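Local coordinates for protein cytosolic IMP-GMP specific 5'-nucleotidase (Legionella pneumophila subsp. pneumophila, PDB 4OHF) that probably hydrolyses the 5'-phosphate of purine nucleoside monophosphates such as IMP and GMP, as a magnesium-dependent nucleotidase of the HAD superfamily, at residues 185-190 and 220-225. Sequence-based numbering, arbitrary orientation.
Sequences VIREKE and LDYALS
Arg187 and Tyr222 form a cation-pi stack combined with a side-on pair of hydrogen bonds to the Tyr222 carbonyl, fastening the connection that leads into helix 189-200 to the C-terminal part of helix 213-224 in the HAD-like domain. Strand 204-208 of the central sheet, between these two helices in sequence, runs parallel to strand 19-22, which leads to the magnesium ligands Asp23 and Asp25. The Arg187 guanidinium lies almost flat on one face of the Tyr222 ring, the two planes 8° apart, with Arg187 CZ 3.7 Å from the ring centroid. The overlap is offset: Arg187 NH2 sits above the Tyr222 ring towards its rim, 3.4 Å from Tyr222 CE1. From the same guanidinium, Arg187 NE and NH2 both donate to Tyr222 O, each at 2.9 Å, in a side-on fork whose acceptor lies in the guanidinium plane. One residue therefore supplies both the aromatic face and the carbonyl, and the two interactions together restrict how the guanidinium can turn. The N-H...O angles, 147° from NE and 145° from NH2, show that both bonds are moderately bent, as the side-on approach to a single oxygen requires. Val185 approaches a different part of the ring: its CG2 lies at the edge, in plane, 3.6 Å from Tyr222 CE2, and also meets Ala223 CB at 4.2 Å. Val185 and Ala223 are buried here, whereas Arg187 is exposed, and Leu181 and Lys182 of helix 181-184 also touch Tyr222. Ile186 hydrogen-bonds through its backbone to Arg30, and Arg30 also forms a salt bridge with Glu188. Further along the connection, a water donates to Ala223 O at 2.6 Å and weakly accepts from Glu188 N, 3.4 Å away.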
loop_
_atom_site.group_PDB
_atom_site.type_symbol
_atom_site.label_atom_id
_atom_site.label_comp_id
_atom_site.label_asym_id
_atom_site.label_seq_id
_atom_site.Cartn_x
_atom_site.Cartn_y
_atom_site.Cartn_z
ATOM N N VAL B 185 30.324 -0.039 30.205
ATOM C CA VAL B 185 29.247 0.653 30.910
ATOM C C VAL B 185 29.705 1.696 31.929
ATOM O O VAL B 185 30.602 1.466 32.733
ATOM C CB VAL B 185 28.251 -0.360 31.576
ATOM C CG1 VAL B 185 28.772 -1.759 31.456
ATOM C CG2 VAL B 185 27.988 0.008 33.036
ATOM N N ILE B 186 29.070 2.861 31.863
ATOM C CA ILE B 186 29.373 3.971 32.746
ATOM C C ILE B 186 28.440 3.930 33.948
ATOM O O ILE B 186 27.232 3.772 33.803
ATOM C CB ILE B 186 29.174 5.326 32.020
ATOM C CG1 ILE B 186 30.131 5.447 30.846
ATOM C CG2 ILE B 186 29.422 6.472 32.965
ATOM C CD1 ILE B 186 29.891 6.673 30.003
ATOM N N ARG B 187 29.010 4.067 35.136
ATOM C CA ARG B 187 28.230 4.072 36.367
ATOM C C ARG B 187 27.957 5.511 36.784
ATOM O O ARG B 187 28.761 6.407 36.536
ATOM C CB ARG B 187 28.994 3.345 37.464
ATOM C CG ARG B 187 29.039 1.835 37.278
ATOM C CD ARG B 187 30.226 1.228 38.009
ATOM N NE ARG B 187 29.905 -0.077 38.580
ATOM C CZ ARG B 187 30.788 -0.858 39.191
ATOM N NH1 ARG B 187 32.054 -0.464 39.306
ATOM N NH2 ARG B 187 30.400 -2.022 39.698
ATOM N N GLU B 188 26.817 5.743 37.411
ATOM C CA GLU B 188 26.459 7.093 37.816
ATOM C C GLU B 188 25.568 7.064 39.042
ATOM O O GLU B 188 24.418 6.636 38.967
ATOM C CB GLU B 188 25.741 7.814 36.658
ATOM C CG GLU B 188 25.131 9.174 37.019
ATOM C CD GLU B 188 24.359 9.816 35.864
ATOM O OE1 GLU B 188 23.768 10.899 36.073
ATOM O OE2 GLU B 188 24.345 9.247 34.751
ATOM N N LYS B 189 26.103 7.520 40.168
ATOM C CA LYS B 189 25.349 7.563 41.414
ATOM C C LYS B 189 24.002 8.264 41.253
ATOM O O LYS B 189 22.979 7.781 41.727
ATOM C CB LYS B 189 26.166 8.273 42.503
ATOM C CG LYS B 189 25.405 8.490 43.810
ATOM C CD LYS B 189 26.308 8.881 44.991
ATOM C CE LYS B 189 27.002 10.235 44.794
ATOM N NZ LYS B 189 28.010 10.227 43.690
ATOM N N GLU B 190 24.003 9.398 40.574
ATOM C CA GLU B 190 22.780 10.160 40.378
ATOM C C GLU B 190 21.574 9.330 39.912
ATOM O O GLU B 190 20.453 9.550 40.372
ATOM C CB GLU B 190 23.033 11.306 39.394
ATOM C CG GLU B 190 24.007 12.398 39.879
ATOM C CD GLU B 190 25.436 11.890 40.161
ATOM O OE1 GLU B 190 26.035 11.193 39.309
ATOM O OE2 GLU B 190 25.971 12.204 41.246
ATOM N N LEU B 220 22.360 -4.806 35.596
ATOM C CA LEU B 220 21.658 -3.970 36.558
ATOM C C LEU B 220 22.389 -3.983 37.882
ATOM O O LEU B 220 22.541 -2.947 38.529
ATOM C CB LEU B 220 20.219 -4.448 36.748
ATOM C CG LEU B 220 19.260 -4.099 35.605
ATOM C CD1 LEU B 220 17.904 -4.741 35.840
ATOM C CD2 LEU B 220 19.122 -2.600 35.508
ATOM N N ASP B 221 22.843 -5.164 38.277
ATOM C CA ASP B 221 23.593 -5.340 39.513
ATOM C C ASP B 221 24.890 -4.539 39.424
ATOM O O ASP B 221 25.160 -3.707 40.275
ATOM C CB ASP B 221 23.909 -6.821 39.698
ATOM C CG ASP B 221 24.385 -7.158 41.098
ATOM O OD1 ASP B 221 24.675 -8.343 41.341
ATOM O OD2 ASP B 221 24.465 -6.256 41.953
ATOM N N TYR B 222 25.679 -4.785 38.379
ATOM C CA TYR B 222 26.946 -4.086 38.187
ATOM C C TYR B 222 26.828 -2.559 38.228
ATOM O O TYR B 222 27.661 -1.882 38.842
ATOM C CB TYR B 222 27.589 -4.503 36.851
ATOM C CG TYR B 222 28.860 -3.743 36.510
ATOM C CD1 TYR B 222 30.097 -4.130 37.034
ATOM C CD2 TYR B 222 28.818 -2.612 35.703
ATOM C CE1 TYR B 222 31.262 -3.402 36.758
ATOM C CE2 TYR B 222 29.968 -1.882 35.421
ATOM C CZ TYR B 222 31.191 -2.278 35.953
ATOM O OH TYR B 222 32.331 -1.538 35.686
ATOM N N ALA B 223 25.797 -2.015 37.588
ATOM C CA ALA B 223 25.638 -0.564 37.515
ATOM C C ALA B 223 24.789 0.152 38.566
ATOM O O ALA B 223 24.861 1.374 38.677
ATOM C CB ALA B 223 25.151 -0.182 36.121
ATOM N N LEU B 224 23.995 -0.575 39.340
ATOM C CA LEU B 224 23.165 0.086 40.341
ATOM C C LEU B 224 23.537 -0.232 41.792
ATOM O O LEU B 224 23.591 0.655 42.646
ATOM C CB LEU B 224 21.693 -0.260 40.109
ATOM C CG LEU B 224 21.141 0.041 38.717
ATOM C CD1 LEU B 224 19.711 -0.405 38.635
ATOM C CD2 LEU B 224 21.256 1.525 38.422
ATOM N N SER B 225 23.784 -1.502 42.071
ATOM C CA SER B 225 24.118 -1.935 43.420
ATOM C C SER B 225 25.144 -1.060 44.125
ATOM O O SER B 225 24.930 -0.636 45.261
ATOM C CB SER B 225 24.599 -3.390 43.395
ATOM O OG SER B 225 23.538 -4.271 43.050
HETATM O O HOH W 1 24.533 3.318 37.030
#